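Side-chain contacts in tannase (Lactobacillus plantarum, PDB 3WA7), which probably hydrolyses the galloyl ester bonds of tannins, as an esterase of the alpha/beta-hydrolase class: residues A[20-25]-A[101-106]; A[32-37]-A[133-138]; A[95-100]-A[452-457]; A[410-415]-A[461-466]. All coordinates share one frame; numbering follows the deposited sequence.

Contact 1 of 4, residues A[20-25]-A[101-106]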
loop_
_atom_site.group_PDB
_atom_site.type_symbol
_atom_site.label_atom_id
_atom_site.label_comp_id
_atom_site.label_asym_id
_atom_site.label_seq_id
_atom_site.Cartn_x
_atom_site.Cartn_y
_atom_site.Cartn_z
ATOM N N ALA A 20 15.567 -22.929 -2.024
ATOM C CA ALA A 20 16.296 -23.529 -0.914
ATOM C C ALA A 20 16.544 -25.011 -1.173
ATOM O O ALA A 20 16.089 -25.869 -0.415
ATOM C CB ALA A 20 15.517 -23.344 0.385
ATOM N N GLY A 21 17.260 -25.303 -2.254
ATOM C CA GLY A 21 17.563 -26.681 -2.595
ATOM C C GLY A 21 16.361 -27.503 -3.022
ATOM O O GLY A 21 16.517 -28.597 -3.564
ATOM N N GLN A 22 15.161 -26.982 -2.781
ATOM C CA GLN A 22 13.935 -27.686 -3.144
ATOM C C GLN A 22 13.320 -27.122 -4.423
ATOM O O GLN A 22 13.190 -25.908 -4.580
ATOM C CB GLN A 22 12.920 -27.596 -2.003
ATOM C CG GLN A 22 11.614 -28.325 -2.275
ATOM C CD GLN A 22 10.664 -28.279 -1.094
ATOM O OE1 GLN A 22 10.992 -28.740 -0.000
ATOM N NE2 GLN A 22 9.477 -27.721 -1.309
ATOM N N ALA A 23 12.940 -28.012 -5.334
ATOM C CA ALA A 23 12.343 -27.594 -6.596
ATOM C C ALA A 23 10.850 -27.335 -6.452
ATOM O O ALA A 23 10.105 -28.191 -5.974
ATOM C CB ALA A 23 12.584 -28.658 -7.664
ATOM N N ILE A 24 10.417 -26.147 -6.858
ATOM C CA ILE A 24 9.004 -25.791 -6.795
ATOM C C ILE A 24 8.420 -25.892 -8.200
ATOM O O ILE A 24 8.780 -25.116 -9.088
ATOM C CB ILE A 24 8.808 -24.357 -6.265
ATOM C CG1 ILE A 24 9.415 -24.233 -4.866
ATOM C CG2 ILE A 24 7.325 -24.012 -6.225
ATOM C CD1 ILE A 24 8.844 -25.216 -3.859
ATOM N N GLN A 25 7.527 -26.857 -8.398
ATOM C CA GLN A 25 6.895 -27.078 -9.693
ATOM C C GLN A 25 5.608 -26.269 -9.813
ATOM O O GLN A 25 4.762 -26.299 -8.923
ATOM C CB GLN A 25 6.563 -28.561 -9.878
ATOM C CG GLN A 25 7.761 -29.502 -9.885
ATOM C CD GLN A 25 8.555 -29.446 -11.176
ATOM O OE1 GLN A 25 8.124 -28.849 -12.165
ATOM N NE2 GLN A 25 9.719 -30.087 -11.177
ATOM N N ALA A 101 4.905 -18.221 -2.167
ATOM C CA ALA A 101 3.454 -18.372 -2.212
ATOM C C ALA A 101 3.074 -19.666 -2.931
ATOM O O ALA A 101 2.178 -20.386 -2.500
ATOM C CB ALA A 101 2.827 -17.171 -2.922
ATOM N N LEU A 102 3.764 -19.956 -4.028
ATOM C CA LEU A 102 3.500 -21.169 -4.795
ATOM C C LEU A 102 3.826 -22.389 -3.942
ATOM O O LEU A 102 3.092 -23.378 -3.938
ATOM C CB LEU A 102 4.345 -21.173 -6.071
ATOM C CG LEU A 102 3.902 -20.141 -7.111
ATOM C CD1 LEU A 102 4.936 -20.041 -8.226
ATOM C CD2 LEU A 102 2.534 -20.536 -7.658
ATOM N N LYS A 103 4.934 -22.302 -3.216
ATOM C CA LYS A 103 5.375 -23.376 -2.335
ATOM C C LYS A 103 4.336 -23.602 -1.234
ATOM O O LYS A 103 4.135 -24.728 -0.768
ATOM C CB LYS A 103 6.731 -23.004 -1.716
ATOM C CG LYS A 103 7.332 -24.063 -0.803
ATOM C CD LYS A 103 8.720 -23.645 -0.342
ATOM C CE LYS A 103 9.363 -24.701 0.547
ATOM N NZ LYS A 103 8.585 -24.914 1.800
ATOM N N ARG A 104 3.667 -22.521 -0.837
ATOM C CA ARG A 104 2.649 -22.562 0.209
ATOM C C ARG A 104 1.292 -23.052 -0.306
ATOM O O ARG A 104 0.362 -23.251 0.476
ATOM C CB ARG A 104 2.484 -21.168 0.818
ATOM C CG ARG A 104 1.717 -21.131 2.125
ATOM C CD ARG A 104 2.603 -21.540 3.292
ATOM N NE ARG A 104 1.973 -21.243 4.575
ATOM C CZ ARG A 104 2.642 -20.991 5.695
ATOM N NH1 ARG A 104 3.968 -21.000 5.695
ATOM N NH2 ARG A 104 1.985 -20.720 6.814
ATOM N N GLY A 105 1.179 -23.234 -1.619
ATOM C CA GLY A 105 -0.063 -23.716 -2.199
ATOM C C GLY A 105 -1.012 -22.647 -2.709
ATOM O O GLY A 105 -2.164 -22.937 -3.035
ATOM N N TYR A 106 -0.543 -21.406 -2.786
ATOM C CA TYR A 106 -1.393 -20.321 -3.271
ATOM C C TYR A 106 -1.300 -20.173 -4.781
ATOM O O TYR A 106 -0.247 -20.406 -5.374
ATOM C CB TYR A 106 -0.968 -18.976 -2.676
ATOM C CG TYR A 106 -0.910 -18.905 -1.170
ATOM C CD1 TYR A 106 -0.173 -17.904 -0.542
ATOM C CD2 TYR A 106 -1.582 -19.830 -0.369
ATOM C CE1 TYR A 106 -0.097 -17.821 0.841
ATOM C CE2 TYR A 106 -1.513 -19.757 1.022
ATOM C CZ TYR A 106 -0.766 -18.750 1.617
ATOM O OH TYR A 106 -0.677 -18.668 2.988
#
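Ile-24 pushes its CD1 methyl against the aliphatic stem of Lys-103, 3.6 Å from Lys-103 CG, with the lysine CB and CD close by. The two side chains meet at about a right angle, the methyl abutting a stem that runs extended from CB to CE. CG of Lys-103 stands opposite its own backbone N (chi1 -178°), a setting that carries the chain past Ile-24 until CE lies 3.5 Å from Gln-22 NE2. The other branch of Ile-24, CG2, approaches Leu-102 CB at 4.1 Å; Leu-102 also packs on Phe-48 and Pro-50 of strand 44-50. The contact sets the start of sheet strand 22-33 against the last turn of helix 95-103, which closes in a Schellman motif, where Gly-105 takes a positive phi (95°) that would jam a CB against the preceding carbonyl oxygen. Van der Waals forces hold the contact: a branched strand residue suits the buried side, while lysine and glutamine lend their carbon chains and keep polar ends at the exposed margin.

Contact 2 of 4, residues A[32-37]-A[133-138]; sequences IQYVQH and IVDMKA
Tyr-34 reaches from just past strand 22-33 to helix 131-145, and its ring meets Ala-138 along one edge and Asp-135 towards the tip. At CB the chain turns into the crowded position between backbone N and carbonyl carbon (chi1 58°), which points the ring at the helix. Ala-138 CB then lies at the ring edge, 3.8 Å from Tyr-34 CD1 and 3.7 Å from Tyr-34 CE1. CE1 also passes 3.7 Å from the carbonyl oxygen of Asp-135, which sits oblique to the ring. At the tip, Tyr-34 OH lies 3.4 Å from Asp-135 CB, with ring and carboxylate planes 80° apart. That closeness is packing: the hydroxyl bonds to Gly-112 O, while the carboxylate is held by Arg-114 and Gln-43, so these buried polar groups are all provided for. Val-35 adds its CG1 methyl, 3.6 Å from Ala-138 CB; alanine suits a spot where both a ring and a branched side chain must come close to the helix. Water 1 bridges the backbones, donating to Tyr-34 O (2.7 Å) and to Ala-138 O (2.7 Å). The contact joins the loop that follows strand 22-33 to one face of helix 131-145; Leu-185 of helix 182-188 also packs on Ala-138, and Leu-45 of strand 44-50 on Tyr-34.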
loop_
_atom_site.group_PDB
_atom_site.type_symbol
_atom_site.label_atom_id
_atom_site.label_comp_id
_atom_site.label_asym_id
_atom_site.label_seq_id
_atom_site.Cartn_x
_atom_site.Cartn_y
_atom_site.Cartn_z
ATOM N N ILE A 32 -1.559 -11.979 -20.360
ATOM C CA ILE A 32 -2.971 -12.113 -20.657
ATOM C C ILE A 32 -3.639 -10.741 -20.575
ATOM O O ILE A 32 -3.634 -10.103 -19.526
ATOM C CB ILE A 32 -3.659 -13.057 -19.643
ATOM C CG1 ILE A 32 -3.055 -14.460 -19.748
ATOM C CG2 ILE A 32 -5.161 -13.086 -19.894
ATOM C CD1 ILE A 32 -3.512 -15.404 -18.655
ATOM N N GLN A 33 -4.195 -10.287 -21.691
ATOM C CA GLN A 33 -4.891 -9.007 -21.728
ATOM C C GLN A 33 -6.137 -9.203 -20.864
ATOM O O GLN A 33 -6.941 -10.094 -21.139
ATOM C CB GLN A 33 -5.275 -8.693 -23.174
ATOM C CG GLN A 33 -6.015 -7.393 -23.387
ATOM C CD GLN A 33 -6.298 -7.146 -24.856
ATOM O OE1 GLN A 33 -5.381 -7.127 -25.680
ATOM N NE2 GLN A 33 -7.568 -6.958 -25.194
ATOM N N TYR A 34 -6.309 -8.390 -19.823
ATOM C CA TYR A 34 -7.465 -8.573 -18.952
ATOM C C TYR A 34 -8.662 -7.650 -19.185
ATOM O O TYR A 34 -9.651 -7.719 -18.455
ATOM C CB TYR A 34 -7.032 -8.560 -17.476
ATOM C CG TYR A 34 -6.309 -7.319 -17.011
ATOM C CD1 TYR A 34 -7.005 -6.144 -16.735
ATOM C CD2 TYR A 34 -4.926 -7.327 -16.823
ATOM C CE1 TYR A 34 -6.342 -5.003 -16.277
ATOM C CE2 TYR A 34 -4.254 -6.195 -16.368
ATOM C CZ TYR A 34 -4.967 -5.038 -16.096
ATOM O OH TYR A 34 -4.309 -3.915 -15.642
ATOM N N VAL A 35 -8.564 -6.789 -20.197
ATOM C CA VAL A 35 -9.674 -5.912 -20.579
ATOM C C VAL A 35 -9.773 -5.987 -22.101
ATOM O O VAL A 35 -8.781 -6.265 -22.778
ATOM C CB VAL A 35 -9.467 -4.425 -20.158
ATOM C CG1 VAL A 35 -9.465 -4.309 -18.640
ATOM C CG2 VAL A 35 -8.186 -3.876 -20.752
ATOM N N GLN A 36 -10.968 -5.752 -22.636
ATOM C CA GLN A 36 -11.181 -5.812 -24.079
ATOM C C GLN A 36 -10.572 -4.639 -24.836
ATOM O O GLN A 36 -10.129 -4.789 -25.978
ATOM C CB GLN A 36 -12.677 -5.873 -24.393
ATOM C CG GLN A 36 -13.376 -7.111 -23.875
ATOM C CD GLN A 36 -14.835 -7.154 -24.279
ATOM O OE1 GLN A 36 -15.163 -7.139 -25.466
ATOM N NE2 GLN A 36 -15.720 -7.203 -23.291
ATOM N N HIS A 37 -10.550 -3.468 -24.205
ATOM C CA HIS A 37 -10.007 -2.284 -24.854
ATOM C C HIS A 37 -8.909 -1.610 -24.038
ATOM O O HIS A 37 -9.103 -0.523 -23.491
ATOM C CB HIS A 37 -11.140 -1.291 -25.131
ATOM C CG HIS A 37 -12.352 -1.922 -25.744
ATOM N ND1 HIS A 37 -13.557 -2.023 -25.080
ATOM C CD2 HIS A 37 -12.535 -2.521 -26.945
ATOM C CE1 HIS A 37 -14.428 -2.657 -25.845
ATOM N NE2 HIS A 37 -13.832 -2.970 -26.982
ATOM N N ILE A 133 -6.228 2.019 -9.573
ATOM C CA ILE A 133 -7.254 1.209 -8.933
ATOM C C ILE A 133 -8.246 0.645 -9.949
ATOM O O ILE A 133 -8.819 -0.420 -9.737
ATOM C CB ILE A 133 -7.987 2.009 -7.823
ATOM C CG1 ILE A 133 -8.993 1.110 -7.102
ATOM C CG2 ILE A 133 -8.664 3.233 -8.412
ATOM C CD1 ILE A 133 -8.361 -0.057 -6.358
ATOM N N VAL A 134 -8.443 1.349 -11.063
ATOM C CA VAL A 134 -9.332 0.844 -12.101
ATOM C C VAL A 134 -8.699 -0.434 -12.658
ATOM O O VAL A 134 -9.389 -1.434 -12.877
ATOM C CB VAL A 134 -9.525 1.878 -13.239
ATOM C CG1 VAL A 134 -10.186 1.221 -14.450
ATOM C CG2 VAL A 134 -10.400 3.021 -12.747
ATOM N N ASP A 135 -7.384 -0.408 -12.865
ATOM C CA ASP A 135 -6.688 -1.587 -13.385
ATOM C C ASP A 135 -6.704 -2.740 -12.387
ATOM O O ASP A 135 -6.883 -3.891 -12.772
ATOM C CB ASP A 135 -5.237 -1.260 -13.751
ATOM C CG ASP A 135 -5.117 -0.553 -15.090
ATOM O OD1 ASP A 135 -6.112 -0.517 -15.847
ATOM O OD2 ASP A 135 -4.019 -0.043 -15.390
HETATM N N MSE A 136 -6.507 -2.436 -11.107
HETATM C CA MSE A 136 -6.524 -3.485 -10.093
HETATM C C MSE A 136 -7.903 -4.147 -10.085
HETATM O O MSE A 136 -8.018 -5.370 -9.999
HETATM C CB MSE A 136 -6.216 -2.899 -8.711
HETATM C CG MSE A 136 -5.978 -3.947 -7.630
HETATM SE SE MSE A 136 -4.376 -5.000 -7.938
HETATM C CE MSE A 136 -5.194 -6.643 -8.557
ATOM N N LYS A 137 -8.948 -3.334 -10.197
ATOM C CA LYS A 137 -10.312 -3.854 -10.202
ATOM C C LYS A 137 -10.598 -4.659 -11.465
ATOM O O LYS A 137 -11.275 -5.689 -11.409
ATOM C CB LYS A 137 -11.319 -2.706 -10.072
ATOM C CG LYS A 137 -11.435 -2.133 -8.662
ATOM C CD LYS A 137 -12.221 -0.820 -8.647
ATOM C CE LYS A 137 -12.477 -0.341 -7.219
ATOM N NZ LYS A 137 -13.397 -1.260 -6.492
ATOM N N ALA A 138 -10.092 -4.192 -12.604
ATOM C CA ALA A 138 -10.303 -4.904 -13.860
ATOM C C ALA A 138 -9.657 -6.282 -13.769
ATOM O O ALA A 138 -10.223 -7.273 -14.232
ATOM C CB ALA A 138 -9.701 -4.124 -15.025
HETATM O O HOH W 1 -11.577 -7.305 -16.597
#

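Contact 3 of 4, residues A[95-100]-A[452-457]; sequences AGTIQQ and SGDYDL
The carboxylate of Asp-454 is met by Thr-97 at its OD2 corner, not over the middle of a face. The threonine hydroxyl gives its proton to Asp-454 OD2 over 2.6 Å, arriving on the anti side and 28° out of the carboxylate plane; OD1 accepts a bond from Asn-160 ND2. Gripped at both oxygens, the group is likely to be fixed in its rotation. The Tyr-455 ring belongs to the far side of the loop: Ser-452 C lies in plane at its edge, and it meets Tyr-203 edge-to-face. Thr-97 holds OG1 opposite its own carbonyl carbon (chi1 -62°), presenting the hydroxyl to the aspartate, while its CG2 methyl sits 3.5 Å from Asp-454 OD2 and 4.0 Å from Leu-457 CD2. Leu-457 sets CD1 against both Thr-97 and Gln-100, 3.8 Å from Thr-97 CA and 4.0 Å from Gln-100 CG. A valine in place of Thr-97 would probably leave Asp-454 OD2 without its hydroxyl donor and the carboxylate freer to turn. Threonine suits the spot by offering a donor and a methyl together. The contact sets the first turns of helix 95-103 against the loop before helix 457-468 and that helix's first residue, and through Asn-160 it reaches the end of strand 157-160, just before a turn with the pattern of a nucleophile elbow.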
loop_
_atom_site.group_PDB
_atom_site.type_symbol
_atom_site.label_atom_id
_atom_site.label_comp_id
_atom_site.label_asym_id
_atom_site.label_seq_id
_atom_site.Cartn_x
_atom_site.Cartn_y
_atom_site.Cartn_z
ATOM N N ALA A 95 9.283 -11.189 -6.720
ATOM C CA ALA A 95 9.401 -12.561 -7.206
ATOM C C ALA A 95 9.565 -13.584 -6.087
ATOM O O ALA A 95 8.972 -14.660 -6.135
ATOM C CB ALA A 95 10.572 -12.671 -8.180
ATOM N N GLY A 96 10.379 -13.248 -5.089
ATOM C CA GLY A 96 10.607 -14.157 -3.979
ATOM C C GLY A 96 9.322 -14.501 -3.256
ATOM O O GLY A 96 9.115 -15.635 -2.829
ATOM N N THR A 97 8.449 -13.513 -3.115
ATOM C CA THR A 97 7.177 -13.731 -2.448
ATOM C C THR A 97 6.318 -14.687 -3.267
ATOM O O THR A 97 5.658 -15.564 -2.713
ATOM C CB THR A 97 6.434 -12.405 -2.251
ATOM O OG1 THR A 97 7.215 -11.557 -1.404
ATOM C CG2 THR A 97 5.067 -12.640 -1.620
ATOM N N ILE A 98 6.329 -14.523 -4.588
ATOM C CA ILE A 98 5.545 -15.406 -5.446
ATOM C C ILE A 98 6.090 -16.830 -5.335
ATOM O O ILE A 98 5.329 -17.793 -5.276
ATOM C CB ILE A 98 5.588 -14.947 -6.922
ATOM C CG1 ILE A 98 4.948 -13.559 -7.047
ATOM C CG2 ILE A 98 4.842 -15.949 -7.801
ATOM C CD1 ILE A 98 4.948 -12.996 -8.464
ATOM N N GLN A 99 7.413 -16.961 -5.304
ATOM C CA GLN A 99 8.030 -18.274 -5.177
ATOM C C GLN A 99 7.529 -18.964 -3.909
ATOM O O GLN A 99 7.080 -20.111 -3.945
ATOM C CB GLN A 99 9.551 -18.139 -5.124
ATOM C CG GLN A 99 10.187 -17.738 -6.444
ATOM C CD GLN A 99 11.682 -17.520 -6.318
ATOM O OE1 GLN A 99 12.296 -17.930 -5.333
ATOM N NE2 GLN A 99 12.278 -16.881 -7.320
ATOM N N GLN A 100 7.605 -18.254 -2.789
ATOM C CA GLN A 100 7.168 -18.797 -1.508
ATOM C C GLN A 100 5.666 -19.062 -1.474
ATOM O O GLN A 100 5.205 -20.008 -0.834
ATOM C CB GLN A 100 7.551 -17.838 -0.377
ATOM C CG GLN A 100 9.054 -17.717 -0.147
ATOM C CD GLN A 100 9.702 -19.050 0.169
ATOM O OE1 GLN A 100 9.198 -19.819 0.987
ATOM N NE2 GLN A 100 10.833 -19.328 -0.473
ATOM N N SER A 452 9.559 -0.570 3.340
ATOM C CA SER A 452 9.671 -1.794 2.555
ATOM C C SER A 452 8.485 -2.708 2.824
ATOM O O SER A 452 7.577 -2.348 3.566
ATOM C CB SER A 452 10.955 -2.525 2.939
ATOM O OG SER A 452 10.926 -2.857 4.319
ATOM N N GLY A 453 8.501 -3.895 2.221
ATOM C CA GLY A 453 7.422 -4.844 2.428
ATOM C C GLY A 453 7.864 -6.282 2.212
ATOM O O GLY A 453 9.032 -6.535 1.916
ATOM N N ASP A 454 6.932 -7.219 2.379
ATOM C CA ASP A 454 7.199 -8.645 2.177
ATOM C C ASP A 454 8.410 -9.180 2.947
ATOM O O ASP A 454 9.082 -10.101 2.485
ATOM C CB ASP A 454 7.393 -8.923 0.681
ATOM C CG ASP A 454 6.122 -8.711 -0.132
ATOM O OD1 ASP A 454 5.232 -7.965 0.322
ATOM O OD2 ASP A 454 6.019 -9.282 -1.240
ATOM N N TYR A 455 8.676 -8.620 4.123
ATOM C CA TYR A 455 9.821 -9.045 4.930
ATOM C C TYR A 455 9.457 -10.028 6.040
ATOM O O TYR A 455 10.325 -10.465 6.798
ATOM C CB TYR A 455 10.491 -7.809 5.542
ATOM C CG TYR A 455 9.500 -6.838 6.144
ATOM C CD1 TYR A 455 8.810 -7.151 7.312
ATOM C CD2 TYR A 455 9.208 -5.628 5.511
ATOM C CE1 TYR A 455 7.851 -6.292 7.838
ATOM C CE2 TYR A 455 8.250 -4.760 6.029
ATOM C CZ TYR A 455 7.575 -5.100 7.192
ATOM O OH TYR A 455 6.608 -4.259 7.696
ATOM N N ASP A 456 8.179 -10.383 6.122
ATOM C CA ASP A 456 7.678 -11.288 7.155
ATOM C C ASP A 456 6.750 -12.343 6.562
ATOM O O ASP A 456 5.676 -12.599 7.106
ATOM C CB ASP A 456 6.896 -10.471 8.181
ATOM C CG ASP A 456 5.786 -9.660 7.536
ATOM O OD1 ASP A 456 5.693 -9.690 6.291
ATOM O OD2 ASP A 456 5.015 -8.992 8.257
ATOM N N LEU A 457 7.159 -12.961 5.460
ATOM C CA LEU A 457 6.317 -13.952 4.799
ATOM C C LEU A 457 5.816 -15.090 5.687
ATOM O O LEU A 457 4.702 -15.585 5.492
ATOM C CB LEU A 457 7.039 -14.510 3.567
ATOM C CG LEU A 457 7.428 -13.437 2.540
ATOM C CD1 LEU A 457 7.989 -14.108 1.292
ATOM C CD2 LEU A 457 6.212 -12.583 2.185
#

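Contact 4 of 4, residues A[410-415]-A[461-466]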
loop_
_atom_site.group_PDB
_atom_site.type_symbol
_atom_site.label_atom_id
_atom_site.label_comp_id
_atom_site.label_asym_id
_atom_site.label_seq_id
_atom_site.Cartn_x
_atom_site.Cartn_y
_atom_site.Cartn_z
ATOM N N HIS A 410 -11.285 -9.026 6.155
ATOM C CA HIS A 410 -10.008 -9.336 6.802
ATOM C C HIS A 410 -8.860 -8.466 6.306
ATOM O O HIS A 410 -8.595 -8.405 5.103
ATOM C CB HIS A 410 -9.676 -10.809 6.561
ATOM C CG HIS A 410 -10.836 -11.725 6.794
ATOM N ND1 HIS A 410 -11.352 -11.969 8.048
ATOM C CD2 HIS A 410 -11.611 -12.420 5.927
ATOM C CE1 HIS A 410 -12.396 -12.773 7.944
ATOM N NE2 HIS A 410 -12.574 -13.062 6.668
ATOM N N TRP A 411 -8.160 -7.829 7.245
ATOM C CA TRP A 411 -7.052 -6.932 6.917
ATOM C C TRP A 411 -5.770 -7.186 7.706
ATOM O O TRP A 411 -5.811 -7.465 8.906
ATOM C CB TRP A 411 -7.458 -5.475 7.176
ATOM C CG TRP A 411 -8.652 -5.013 6.413
ATOM C CD1 TRP A 411 -9.932 -5.472 6.536
ATOM C CD2 TRP A 411 -8.680 -4.019 5.383
ATOM N NE1 TRP A 411 -10.752 -4.830 5.642
ATOM C CE2 TRP A 411 -10.011 -3.932 4.922
ATOM C CE3 TRP A 411 -7.709 -3.191 4.805
ATOM C CZ2 TRP A 411 -10.400 -3.049 3.903
ATOM C CZ3 TRP A 411 -8.095 -2.312 3.792
ATOM C CH2 TRP A 411 -9.431 -2.251 3.353
ATOM N N ARG A 412 -4.633 -7.065 7.027
ATOM C CA ARG A 412 -3.327 -7.207 7.663
ATOM C C ARG A 412 -2.500 -6.016 7.199
ATOM O O ARG A 412 -2.201 -5.872 6.010
ATOM C CB ARG A 412 -2.629 -8.510 7.268
ATOM C CG ARG A 412 -1.299 -8.706 8.003
ATOM C CD ARG A 412 -0.706 -10.086 7.746
ATOM N NE ARG A 412 0.449 -10.372 8.598
ATOM C CZ ARG A 412 1.688 -9.947 8.367
ATOM N NH1 ARG A 412 1.955 -9.205 7.301
ATOM N NH2 ARG A 412 2.667 -10.275 9.200
ATOM N N ILE A 413 -2.146 -5.155 8.142
ATOM C CA ILE A 413 -1.387 -3.956 7.834
ATOM C C ILE A 413 -0.077 -3.892 8.603
ATOM O O ILE A 413 -0.031 -4.203 9.795
ATOM C CB ILE A 413 -2.208 -2.699 8.187
ATOM C CG1 ILE A 413 -3.560 -2.743 7.466
ATOM C CG2 ILE A 413 -1.421 -1.442 7.832
ATOM C CD1 ILE A 413 -4.495 -1.624 7.861
ATOM N N ARG A 414 0.982 -3.488 7.908
ATOM C CA ARG A 414 2.302 -3.350 8.510
ATOM C C ARG A 414 2.956 -2.054 8.042
ATOM O O ARG A 414 2.794 -1.647 6.890
ATOM C CB ARG A 414 3.205 -4.533 8.125
ATOM C CG ARG A 414 2.828 -5.869 8.752
ATOM C CD ARG A 414 3.100 -5.866 10.254
ATOM N NE ARG A 414 2.808 -7.154 10.886
ATOM C CZ ARG A 414 1.587 -7.604 11.169
ATOM N NH1 ARG A 414 0.515 -6.878 10.880
ATOM N NH2 ARG A 414 1.440 -8.783 11.762
ATOM N N HIS A 415 3.670 -1.395 8.949
ATOM C CA HIS A 415 4.401 -0.169 8.640
ATOM C C HIS A 415 5.618 -0.187 9.556
ATOM O O HIS A 415 5.474 -0.218 10.774
ATOM C CB HIS A 415 3.564 1.086 8.924
ATOM C CG HIS A 415 4.256 2.363 8.548
ATOM N ND1 HIS A 415 4.016 3.022 7.360
ATOM C CD2 HIS A 415 5.218 3.073 9.183
ATOM C CE1 HIS A 415 4.801 4.081 7.281
ATOM N NE2 HIS A 415 5.541 4.134 8.375
ATOM N N PHE A 461 1.859 -15.554 5.614
ATOM C CA PHE A 461 1.251 -16.801 5.161
ATOM C C PHE A 461 0.511 -17.512 6.299
ATOM O O PHE A 461 -0.474 -18.215 6.066
ATOM C CB PHE A 461 2.316 -17.722 4.552
ATOM C CG PHE A 461 2.904 -17.213 3.252
ATOM C CD1 PHE A 461 3.943 -17.901 2.632
ATOM C CD2 PHE A 461 2.423 -16.050 2.651
ATOM C CE1 PHE A 461 4.498 -17.440 1.433
ATOM C CE2 PHE A 461 2.972 -15.580 1.450
ATOM C CZ PHE A 461 4.011 -16.278 0.843
ATOM N N SER A 462 0.982 -17.325 7.528
ATOM C CA SER A 462 0.327 -17.934 8.682
ATOM C C SER A 462 -1.040 -17.275 8.853
ATOM O O SER A 462 -2.033 -17.939 9.166
ATOM C CB SER A 462 1.166 -17.731 9.948
ATOM O OG SER A 462 0.492 -18.240 11.086
ATOM N N TRP A 463 -1.082 -15.960 8.643
ATOM C CA TRP A 463 -2.326 -15.197 8.747
ATOM C C TRP A 463 -3.285 -15.654 7.649
ATOM O O TRP A 463 -4.465 -15.894 7.903
ATOM C CB TRP A 463 -2.034 -13.700 8.600
ATOM C CG TRP A 463 -3.253 -12.814 8.549
ATOM C CD1 TRP A 463 -4.088 -12.497 9.584
ATOM C CD2 TRP A 463 -3.753 -12.113 7.403
ATOM N NE1 TRP A 463 -5.075 -11.638 9.154
ATOM C CE2 TRP A 463 -4.893 -11.387 7.820
ATOM C CE3 TRP A 463 -3.348 -12.026 6.064
ATOM C CZ2 TRP A 463 -5.634 -10.582 6.941
ATOM C CZ3 TRP A 463 -4.086 -11.225 5.191
ATOM C CH2 TRP A 463 -5.216 -10.514 5.638
ATOM N N ILE A 464 -2.779 -15.777 6.426
ATOM C CA ILE A 464 -3.616 -16.213 5.316
ATOM C C ILE A 464 -4.198 -17.607 5.573
ATOM O O ILE A 464 -5.402 -17.819 5.424
ATOM C CB ILE A 464 -2.824 -16.219 3.985
ATOM C CG1 ILE A 464 -2.496 -14.776 3.577
ATOM C CG2 ILE A 464 -3.633 -16.920 2.893
ATOM C CD1 ILE A 464 -1.719 -14.655 2.281
ATOM N N ASP A 465 -3.350 -18.551 5.967
ATOM C CA ASP A 465 -3.815 -19.908 6.236
ATOM C C ASP A 465 -4.828 -19.928 7.378
ATOM O O ASP A 465 -5.757 -20.734 7.380
ATOM C CB ASP A 465 -2.638 -20.830 6.570
ATOM C CG ASP A 465 -1.727 -21.063 5.379
ATOM O OD1 ASP A 465 -2.126 -20.723 4.246
ATOM O OD2 ASP A 465 -0.618 -21.600 5.574
ATOM N N GLY A 466 -4.646 -19.037 8.346
ATOM C CA GLY A 466 -5.572 -18.970 9.462
ATOM C C GLY A 466 -6.959 -18.576 8.985
ATOM O O GLY A 466 -7.964 -19.117 9.449
HETATM O O HOH W 2 -7.075 -9.753 10.077
#
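Trp-463, on the final helix of this alpha/beta-hydrolase, lays its indole against strand 410-414 of the central sheet. Arg-412 CB stands over one face, 3.4 Å from the centroid of the six-membered ring of Trp-463 and 3° off its normal, a CH-pi contact. With CG opposite the backbone N (chi1 -176°), the extended arginine slides back along the indole, its CD 3.7 Å from Trp-463 CD2. Strand 410-414 and the helical segment 461-466 run antiparallel (172°), their axes approaching to 10.3 Å, a gap that a large flat side chain suits. The indole edge faces the backbone: His-410 C lies near its plane, 3.9 Å from Trp-463 CZ2, and water 2 links Trp-463 NE1 (2.9 Å) to Trp-411 O (2.9 Å). Replacing Trp-463 by an alanine would probably open a gap over Arg-412 CB and CD and cost that water its NE1 donor. Beyond the ring, the Arg-412 guanidinium forms a salt bridge with Asp-456, and Arg-414 CZ lies over one of its faces, Arg-414 itself being paired with Asp-442.

Overall arrangement
From the N terminus, contact 1 closes the first long loop, bringing strand 22-33 to the end of helix 95-103. Contact 2 starts from the far end of the same strand and runs to helix 131-145, so the two cross, their centres 28 Å apart. Contact 3 leaves the start of helix 95-103, crosses both, and spans most of the chain to the loop before helix 457-468. Contact 4 follows contacts 1 and 2 in series, crosses contact 3, and joins strand 410-414 to that last helix; none nests within another. Arg-104 and Asp-465 join contacts 1 and 4 by a salt bridge, so the end of helix 95-103 is tied to the last helix, 457-468.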